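Local coordinates for protein homoserine O-acetyltransferase (Bacillus anthracis str. 'Ames Ancestor', PDB 3I1I) that probably transfers an acetyl group from acetyl-CoA to the hydroxyl of homoserine, a step towards methionine, using an alpha/beta hydrolase fold, at residues Gly30-Tyr34 against Ser55-Tyr61; Ile47-Phe51 against Ser155-Ala161; Thr180-Asn184 against Val287-Ala293. The contacts are given in a common frame with arbitrary orientation. Numbering follows the deposited sequence.

In the fold
The three contacts lie across the alpha/beta hydrolase domain, with contact 2 near its middle. There the loop after strand 44-48 meets the start of helix 156-167, just after Ser155, the likely nucleophile; its hydroxyl is hydrogen-bonded to His351, and Asp318 would complete a catalytic triad. Contact 1 is centred about 15 Å from contact 2 and touches it through Ser55 on His49 and Ala57 on Ile47. On the other side, contact 3 is centred about 11 Å from contact 2, joined to it by Met159 packing on Asn184 and His290 and by Ser155 O near Thr180 OG1 (3.1 Å). Contacts 1 and 3, with centres about 26 Å apart, do not touch.

Contact 1: Gly30-Tyr34 against Ser55-Tyr61; sequences GYETY and SHAAGKY
Residues Gly30-Tyr34 form the extended end of strand 24-34, and the irregular loop Ser55-Tyr61 runs beside it in roughly the same sense from Ser55 to Ala58, diverging from a CA-CA distance of 5.6 Å at Tyr31-Ser55 to 8.1 Å at Tyr34-Ala58, then turns back so that Tyr61 reaches Glu32. Gly30 and Tyr31 touch the loop lightly, with Tyr31 CA 4.1 Å from Ser55 CB. The Tyr31 side chain points away, and its hydroxyl hydrogen-bonds Glu301 of the second subunit. Glu32 points toward the loop, with chi1 p, chi2 t and chi3 61°. Its OE1 accepts hydrogen bonds from Tyr61 OH at 2.5 Å and Ser55 OG at 2.9 Å, while its OE2 accepts from His56 ND1 at 2.8 Å. His56 (chi1 t) is the centre of an inverse gamma turn closed by Ala57 N to Ser55 O at 2.7 Å. Tyr34, with chi1 at -33°, also points toward the loop. Its OH donates to Glu32 OE2 at 2.7 Å and accepts from Ala58 N at 2.8 Å; Ala58 CB sits over the ring face in a CH-pi contact, 4.1 Å from the ring centroid. Ser55 OG also bonds Lys9. The contact thus fastens the loop to strand 24-34 through a buried carboxylate that receives four hydrogen bonds, two at each oxygen, with a lysine one partner away, an arrangement that suits a charged Glu32 held off from solvent.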
loop_
_atom_site.group_PDB
_atom_site.type_symbol
_atom_site.label_atom_id
_atom_site.label_comp_id
_atom_site.label_asym_id
_atom_site.label_seq_id
_atom_site.Cartn_x
_atom_site.Cartn_y
_atom_site.Cartn_z
ATOM N N GLY A 30 -29.596 -6.081 -8.048
ATOM C CA GLY A 30 -30.256 -5.056 -8.839
ATOM C C GLY A 30 -29.918 -5.224 -10.293
ATOM O O GLY A 30 -28.914 -5.801 -10.609
ATOM N N TYR A 31 -30.753 -4.735 -11.191
ATOM C CA TYR A 31 -30.363 -4.700 -12.597
ATOM C C TYR A 31 -31.174 -3.665 -13.330
ATOM O O TYR A 31 -32.100 -3.079 -12.765
ATOM C CB TYR A 31 -30.534 -6.057 -13.277
ATOM C CG TYR A 31 -31.959 -6.532 -13.457
ATOM C CD1 TYR A 31 -32.607 -6.380 -14.660
ATOM C CD2 TYR A 31 -32.640 -7.191 -12.431
ATOM C CE1 TYR A 31 -33.916 -6.818 -14.835
ATOM C CE2 TYR A 31 -33.962 -7.664 -12.611
ATOM C CZ TYR A 31 -34.591 -7.469 -13.809
ATOM O OH TYR A 31 -35.888 -7.908 -14.020
ATOM N N GLU A 32 -30.816 -3.435 -14.583
ATOM C CA GLU A 32 -31.536 -2.486 -15.380
ATOM C C GLU A 32 -31.310 -2.859 -16.822
ATOM O O GLU A 32 -30.342 -3.541 -17.108
ATOM C CB GLU A 32 -31.090 -1.054 -15.044
ATOM C CG GLU A 32 -29.712 -0.664 -15.549
ATOM C CD GLU A 32 -29.213 0.600 -14.903
ATOM O OE1 GLU A 32 -29.079 0.573 -13.662
ATOM O OE2 GLU A 32 -28.933 1.607 -15.637
ATOM N N THR A 33 -32.211 -2.448 -17.714
ATOM C CA THR A 33 -32.183 -2.857 -19.124
ATOM C C THR A 33 -32.434 -1.647 -20.014
ATOM O O THR A 33 -33.014 -0.659 -19.593
ATOM C CB THR A 33 -33.259 -3.959 -19.452
ATOM O OG1 THR A 33 -34.573 -3.363 -19.533
ATOM C CG2 THR A 33 -33.264 -5.097 -18.399
ATOM N N TYR A 34 -31.990 -1.738 -21.256
ATOM C CA TYR A 34 -32.156 -0.694 -22.231
ATOM C C TYR A 34 -32.540 -1.353 -23.558
ATOM O O TYR A 34 -32.144 -2.478 -23.840
ATOM C CB TYR A 34 -30.874 0.123 -22.424
ATOM C CG TYR A 34 -30.002 0.288 -21.199
ATOM C CD1 TYR A 34 -30.321 1.206 -20.197
ATOM C CD2 TYR A 34 -28.823 -0.441 -21.049
ATOM C CE1 TYR A 34 -29.502 1.364 -19.058
ATOM C CE2 TYR A 34 -28.008 -0.278 -19.921
ATOM C CZ TYR A 34 -28.350 0.619 -18.933
ATOM O OH TYR A 34 -27.528 0.785 -17.824
ATOM N N SER A 55 -24.805 -1.430 -11.689
ATOM C CA SER A 55 -25.585 -1.806 -12.868
ATOM C C SER A 55 -25.798 -0.651 -13.884
ATOM O O SER A 55 -26.186 -0.888 -15.027
ATOM C CB SER A 55 -26.956 -2.348 -12.428
ATOM O OG SER A 55 -27.765 -1.278 -11.923
ATOM N N HIS A 56 -25.537 0.580 -13.456
ATOM C CA HIS A 56 -25.821 1.769 -14.260
ATOM C C HIS A 56 -24.815 1.992 -15.369
ATOM O O HIS A 56 -24.008 2.906 -15.333
ATOM C CB HIS A 56 -25.887 3.012 -13.358
ATOM C CG HIS A 56 -26.636 4.147 -13.972
ATOM N ND1 HIS A 56 -27.789 3.958 -14.713
ATOM C CD2 HIS A 56 -26.421 5.485 -13.931
ATOM C CE1 HIS A 56 -28.227 5.136 -15.129
ATOM N NE2 HIS A 56 -27.417 6.078 -14.662
ATOM N N ALA A 57 -24.872 1.118 -16.357
ATOM C CA ALA A 57 -23.968 1.172 -17.490
ATOM C C ALA A 57 -24.312 2.309 -18.458
ATOM O O ALA A 57 -23.462 2.736 -19.217
ATOM C CB ALA A 57 -23.990 -0.170 -18.248
ATOM N N ALA A 58 -25.568 2.743 -18.481
ATOM C CA ALA A 58 -25.992 3.787 -19.442
ATOM C C ALA A 58 -27.221 4.556 -18.978
ATOM O O ALA A 58 -27.956 4.157 -18.056
ATOM C CB ALA A 58 -26.234 3.184 -20.841
ATOM N N GLY A 59 -27.400 5.716 -19.600
ATOM C CA GLY A 59 -28.594 6.515 -19.397
ATOM C C GLY A 59 -28.624 7.142 -18.028
ATOM O O GLY A 59 -27.573 7.328 -17.395
ATOM N N LYS A 60 -29.847 7.500 -17.615
ATOM C CA LYS A 60 -30.089 8.220 -16.364
ATOM C C LYS A 60 -31.339 7.735 -15.697
ATOM O O LYS A 60 -32.278 7.296 -16.364
ATOM C CB LYS A 60 -30.276 9.706 -16.615
ATOM C CG LYS A 60 -29.322 10.353 -17.606
ATOM C CD LYS A 60 -29.410 11.874 -17.476
ATOM C CE LYS A 60 -28.413 12.595 -18.357
ATOM N NZ LYS A 60 -28.214 14.036 -17.969
ATOM N N TYR A 61 -31.347 7.856 -14.373
ATOM C CA TYR A 61 -32.477 7.464 -13.555
ATOM C C TYR A 61 -33.519 8.601 -13.402
ATOM O O TYR A 61 -34.674 8.338 -13.118
ATOM C CB TYR A 61 -32.012 7.043 -12.166
ATOM C CG TYR A 61 -31.168 5.796 -12.105
ATOM C CD1 TYR A 61 -31.632 4.580 -12.621
ATOM C CD2 TYR A 61 -29.924 5.812 -11.485
ATOM C CE1 TYR A 61 -30.856 3.428 -12.552
ATOM C CE2 TYR A 61 -29.154 4.677 -11.400
ATOM C CZ TYR A 61 -29.626 3.478 -11.941
ATOM O OH TYR A 61 -28.859 2.353 -11.851
#

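Contact 2: Ile47-Phe51 against Ser155-Ala161; sequences ICHYF and SAGGMIA
This is a buried packing of a strand end and its following loop on the N-terminal turns of a helix, close to the centre of the chain: Ile47-Phe51 leaves strand 44-48 and passes over Ser155-Ala161, where strand 150-154 gives way to helix 156-167. The CA atoms come nearest at Cys48 and Gly157, 4.4 Å apart. This closeness depends on glycine, since a CB there would fall about 2.2 Å from Cys48 O; instead Gly157 CA makes a CA-H...O contact with Cys48 O at 3.3 Å. Cys48 (chi1 m) points toward the helix, placing CB 3.2 Å from Gly157 O and SG 3.5 Å from Ile160 CG2. Farther on, Ala156 CB packs against Phe51 N at 3.9 Å and Tyr50 CA at 4.2 Å. No direct hydrogen bond joins the segments, but water 1 accepts one from Phe51 N and one from Ala156 N, each 3.1 Å from its oxygen. Ser155 has a strained backbone (phi/psi 61°/-123°) and its OG bonds His351. Together with Gly153 and Gly157, this fits the nucleophile elbow of alpha/beta hydrolases, and the two amides around the water are consistent with their oxyanion hole.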
loop_
_atom_site.group_PDB
_atom_site.type_symbol
_atom_site.label_atom_id
_atom_site.label_comp_id
_atom_site.label_asym_id
_atom_site.label_seq_id
_atom_site.Cartn_x
_atom_site.Cartn_y
_atom_site.Cartn_z
ATOM N N ILE A 47 -23.995 -6.743 -20.112
ATOM C CA ILE A 47 -22.855 -5.899 -19.734
ATOM C C ILE A 47 -22.567 -6.153 -18.256
ATOM O O ILE A 47 -23.474 -6.172 -17.425
ATOM C CB ILE A 47 -23.203 -4.382 -19.830
ATOM C CG1 ILE A 47 -23.684 -3.986 -21.227
ATOM C CG2 ILE A 47 -21.997 -3.494 -19.466
ATOM C CD1 ILE A 47 -22.715 -4.191 -22.316
ATOM N N CYS A 48 -21.302 -6.327 -17.915
ATOM C CA CYS A 48 -20.903 -6.572 -16.538
ATOM C C CYS A 48 -20.068 -5.400 -16.056
ATOM O O CYS A 48 -19.201 -4.913 -16.795
ATOM C CB CYS A 48 -20.065 -7.814 -16.493
ATOM S SG CYS A 48 -20.893 -9.234 -17.218
ATOM N N HIS A 49 -20.291 -4.981 -14.814
ATOM C CA HIS A 49 -19.643 -3.785 -14.294
ATOM C C HIS A 49 -18.298 -4.011 -13.586
ATOM O O HIS A 49 -17.982 -5.121 -13.169
ATOM C CB HIS A 49 -20.637 -2.951 -13.474
ATOM C CG HIS A 49 -20.803 -3.367 -12.048
ATOM N ND1 HIS A 49 -19.814 -3.209 -11.101
ATOM C CD2 HIS A 49 -21.895 -3.803 -11.376
ATOM C CE1 HIS A 49 -20.273 -3.587 -9.919
ATOM N NE2 HIS A 49 -21.542 -3.935 -10.056
ATOM N N TYR A 50 -17.499 -2.955 -13.507
ATOM C CA TYR A 50 -16.154 -3.043 -12.944
ATOM C C TYR A 50 -16.171 -2.745 -11.430
ATOM O O TYR A 50 -17.206 -2.383 -10.879
ATOM C CB TYR A 50 -15.138 -2.125 -13.689
ATOM C CG TYR A 50 -15.477 -0.663 -13.711
ATOM C CD1 TYR A 50 -15.026 0.187 -12.707
ATOM C CD2 TYR A 50 -16.284 -0.126 -14.719
ATOM C CE1 TYR A 50 -15.349 1.561 -12.699
ATOM C CE2 TYR A 50 -16.611 1.232 -14.738
ATOM C CZ TYR A 50 -16.121 2.066 -13.724
ATOM O OH TYR A 50 -16.422 3.388 -13.730
ATOM N N PHE A 51 -14.992 -2.902 -10.815
ATOM C CA PHE A 51 -14.764 -2.932 -9.341
ATOM C C PHE A 51 -15.689 -2.047 -8.522
ATOM O O PHE A 51 -16.470 -2.538 -7.726
ATOM C CB PHE A 51 -13.275 -2.557 -9.022
ATOM C CG PHE A 51 -12.851 -2.829 -7.581
ATOM C CD1 PHE A 51 -12.116 -3.943 -7.264
ATOM C CD2 PHE A 51 -13.196 -1.957 -6.558
ATOM C CE1 PHE A 51 -11.753 -4.199 -5.959
ATOM C CE2 PHE A 51 -12.841 -2.210 -5.252
ATOM C CZ PHE A 51 -12.115 -3.329 -4.951
ATOM N N SER A 155 -12.526 -4.830 -17.308
ATOM C CA SER A 155 -11.815 -5.135 -16.040
ATOM C C SER A 155 -12.546 -6.195 -15.225
ATOM O O SER A 155 -12.772 -7.265 -15.763
ATOM C CB SER A 155 -11.550 -3.865 -15.256
ATOM O OG SER A 155 -10.662 -4.103 -14.172
ATOM N N ALA A 156 -12.936 -5.958 -13.969
ATOM C CA ALA A 156 -13.727 -7.007 -13.263
ATOM C C ALA A 156 -14.952 -7.411 -14.071
ATOM O O ALA A 156 -15.352 -8.565 -14.046
ATOM C CB ALA A 156 -14.153 -6.577 -11.846
ATOM N N GLY A 157 -15.523 -6.467 -14.809
ATOM C CA GLY A 157 -16.639 -6.764 -15.691
ATOM C C GLY A 157 -16.256 -7.769 -16.779
ATOM O O GLY A 157 -17.052 -8.670 -17.134
ATOM N N GLY A 158 -15.046 -7.625 -17.310
ATOM C CA GLY A 158 -14.508 -8.605 -18.240
ATOM C C GLY A 158 -14.191 -9.970 -17.624
ATOM O O GLY A 158 -14.162 -10.972 -18.320
HETATM N N MSE A 159 -13.924 -9.999 -16.329
HETATM C CA MSE A 159 -13.682 -11.244 -15.612
HETATM C C MSE A 159 -14.963 -12.065 -15.550
HETATM O O MSE A 159 -14.938 -13.263 -15.793
HETATM C CB MSE A 159 -13.176 -10.970 -14.194
HETATM C CG MSE A 159 -11.792 -10.307 -14.190
HETATM SE SE MSE A 159 -11.149 -9.729 -12.442
HETATM C CE MSE A 159 -9.523 -8.957 -13.109
ATOM N N ILE A 160 -16.074 -11.398 -15.229
ATOM C CA ILE A 160 -17.364 -12.012 -15.246
ATOM C C ILE A 160 -17.692 -12.490 -16.666
ATOM O O ILE A 160 -18.152 -13.629 -16.867
ATOM C CB ILE A 160 -18.450 -11.059 -14.748
ATOM C CG1 ILE A 160 -18.194 -10.680 -13.289
ATOM C CG2 ILE A 160 -19.833 -11.683 -14.923
ATOM C CD1 ILE A 160 -18.607 -9.199 -12.911
ATOM N N ALA A 161 -17.409 -11.667 -17.658
ATOM C CA ALA A 161 -17.740 -12.064 -19.032
ATOM C C ALA A 161 -16.948 -13.304 -19.408
ATOM O O ALA A 161 -17.425 -14.155 -20.165
ATOM C CB ALA A 161 -17.468 -10.943 -20.009
HETATM O O HOH W 1 -12.202 -3.689 -11.933
#

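Contact 3: Thr180-Asn184 against Val287-Ala293; sequences TNPQN and VLLHDIA
Four hydrogen bonds tie Thr180-Asn184 to Val287-Ala293, two of them between backbones: Asn184 N to His290 O at 2.8 Å and Ile292 N to Pro182 O at 3.0 Å, both nearly straight. They flank Gln183 and Asp291, a non-hydrogen-bonded antiparallel pair with CA atoms 4.2 Å apart that forms a single beta bridge. Of the side-chain bonds, Gln183 (m, t) reaches from NE2 to Asp291 OD1 at 2.9 Å, and His290 (chi1 t), pointing toward the opposing segment, donates from NE2 to Asn181 O at 2.9 Å. The other carboxylate oxygen of Asp291 bonds Ser245 of the third subunit. Around this polar centre, Pro182 CB packs on Ile292 CD1 at 3.7 Å and Gln183 NE2 lies 3.7 Å from Ala293 CB. Asn184, chi1 t, turns CB to within 3.2 Å of Val287 O, while its ND2, hydrogen-bonded to Ser189, lies 3.5 Å from Val287 CG1. Val287 and Leu288 lie on the last turn of helix 277-289, and His290 N to Val287 O (3.1 Å) leads into a short extended piece, His290-Asp291. The contact is an isolated antiparallel bridge between two loops, joining the loop after strand 174-178 of the alpha/beta hydrolase sheet to the chain as it leaves helix 277-289.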
loop_
_atom_site.group_PDB
_atom_site.type_symbol
_atom_site.label_atom_id
_atom_site.label_comp_id
_atom_site.label_asym_id
_atom_site.label_seq_id
_atom_site.Cartn_x
_atom_site.Cartn_y
_atom_site.Cartn_z
ATOM N N THR A 180 -8.870 -6.422 -19.391
ATOM C CA THR A 180 -9.022 -7.550 -18.486
ATOM C C THR A 180 -7.970 -8.668 -18.815
ATOM O O THR A 180 -7.140 -8.518 -19.705
ATOM C CB THR A 180 -10.498 -8.105 -18.548
ATOM O OG1 THR A 180 -10.759 -8.977 -17.431
ATOM C CG2 THR A 180 -10.758 -8.864 -19.875
ATOM N N ASN A 181 -8.038 -9.788 -18.093
ATOM C CA ASN A 181 -7.130 -10.947 -18.292
ATOM C C ASN A 181 -7.811 -12.204 -17.757
ATOM O O ASN A 181 -8.712 -12.107 -16.897
ATOM C CB ASN A 181 -5.808 -10.750 -17.556
ATOM C CG ASN A 181 -4.777 -10.065 -18.395
ATOM O OD1 ASN A 181 -4.593 -10.426 -19.549
ATOM N ND2 ASN A 181 -4.106 -9.055 -17.838
ATOM N N PRO A 182 -7.398 -13.380 -18.259
ATOM C CA PRO A 182 -8.021 -14.620 -17.833
ATOM C C PRO A 182 -7.670 -14.998 -16.405
ATOM O O PRO A 182 -8.358 -15.820 -15.807
ATOM C CB PRO A 182 -7.482 -15.660 -18.827
ATOM C CG PRO A 182 -6.287 -15.057 -19.405
ATOM C CD PRO A 182 -6.397 -13.599 -19.316
ATOM N N GLN A 183 -6.579 -14.434 -15.899
ATOM C CA GLN A 183 -6.087 -14.722 -14.552
ATOM C C GLN A 183 -5.538 -13.439 -14.003
ATOM O O GLN A 183 -4.783 -12.784 -14.694
ATOM C CB GLN A 183 -4.962 -15.768 -14.600
ATOM C CG GLN A 183 -5.389 -17.108 -15.169
ATOM C CD GLN A 183 -4.227 -18.105 -15.300
ATOM O OE1 GLN A 183 -3.260 -17.837 -16.010
ATOM N NE2 GLN A 183 -4.347 -19.272 -14.646
ATOM N N ASN A 184 -5.930 -13.033 -12.800
ATOM C CA ASN A 184 -5.489 -11.745 -12.321
ATOM C C ASN A 184 -3.961 -11.810 -12.152
ATOM O O ASN A 184 -3.445 -12.703 -11.495
ATOM C CB ASN A 184 -6.143 -11.350 -11.012
ATOM C CG ASN A 184 -6.026 -9.857 -10.753
ATOM O OD1 ASN A 184 -6.479 -9.080 -11.581
ATOM N ND2 ASN A 184 -5.435 -9.452 -9.619
ATOM N N VAL A 287 -11.113 -10.235 -6.867
ATOM C CA VAL A 287 -10.214 -9.881 -7.953
ATOM C C VAL A 287 -8.957 -10.730 -7.821
ATOM O O VAL A 287 -8.450 -11.278 -8.807
ATOM C CB VAL A 287 -9.830 -8.379 -7.952
ATOM C CG1 VAL A 287 -8.541 -8.161 -8.808
ATOM C CG2 VAL A 287 -11.037 -7.484 -8.405
ATOM N N LEU A 288 -8.439 -10.828 -6.614
ATOM C CA LEU A 288 -7.205 -11.576 -6.376
ATOM C C LEU A 288 -7.363 -13.094 -6.650
ATOM O O LEU A 288 -6.420 -13.750 -7.092
ATOM C CB LEU A 288 -6.746 -11.292 -4.960
ATOM C CG LEU A 288 -5.840 -12.104 -4.072
ATOM C CD1 LEU A 288 -5.818 -11.278 -2.781
ATOM C CD2 LEU A 288 -6.375 -13.501 -3.808
ATOM N N LEU A 289 -8.564 -13.615 -6.403
ATOM C CA LEU A 289 -8.884 -14.998 -6.723
ATOM C C LEU A 289 -9.179 -15.246 -8.203
ATOM O O LEU A 289 -9.282 -16.415 -8.580
ATOM C CB LEU A 289 -10.111 -15.457 -5.929
ATOM C CG LEU A 289 -9.905 -15.670 -4.433
ATOM C CD1 LEU A 289 -11.247 -15.924 -3.774
ATOM C CD2 LEU A 289 -8.872 -16.783 -4.166
ATOM N N HIS A 290 -9.326 -14.196 -9.033
ATOM C CA HIS A 290 -9.764 -14.395 -10.400
ATOM C C HIS A 290 -8.813 -15.245 -11.259
ATOM O O HIS A 290 -7.675 -14.872 -11.520
ATOM C CB HIS A 290 -10.036 -13.075 -11.120
ATOM C CG HIS A 290 -10.316 -13.243 -12.580
ATOM N ND1 HIS A 290 -11.448 -13.876 -13.044
ATOM C CD2 HIS A 290 -9.587 -12.916 -13.677
ATOM C CE1 HIS A 290 -11.410 -13.930 -14.367
ATOM N NE2 HIS A 290 -10.295 -13.344 -14.779
ATOM N N ASP A 291 -9.354 -16.342 -11.779
ATOM C CA ASP A 291 -8.600 -17.398 -12.450
ATOM C C ASP A 291 -9.562 -18.320 -13.170
ATOM O O ASP A 291 -10.172 -19.202 -12.533
ATOM C CB ASP A 291 -7.880 -18.231 -11.402
ATOM C CG ASP A 291 -6.964 -19.281 -12.010
ATOM O OD1 ASP A 291 -6.842 -19.296 -13.257
ATOM O OD2 ASP A 291 -6.342 -20.069 -11.224
ATOM N N ILE A 292 -9.748 -18.100 -14.471
ATOM C CA ILE A 292 -10.650 -18.939 -15.234
ATOM C C ILE A 292 -10.152 -20.407 -15.242
ATOM O O ILE A 292 -10.965 -21.335 -15.332
ATOM C CB ILE A 292 -10.947 -18.398 -16.680
ATOM C CG1 ILE A 292 -9.723 -18.499 -17.579
ATOM C CG2 ILE A 292 -11.536 -16.979 -16.635
ATOM C CD1 ILE A 292 -10.028 -18.297 -19.054
ATOM N N ALA A 293 -8.840 -20.634 -15.082
ATOM C CA ALA A 293 -8.308 -22.016 -14.943
ATOM C C ALA A 293 -8.666 -22.678 -13.625
ATOM O O ALA A 293 -8.509 -23.876 -13.485
ATOM C CB ALA A 293 -6.771 -22.055 -15.141
#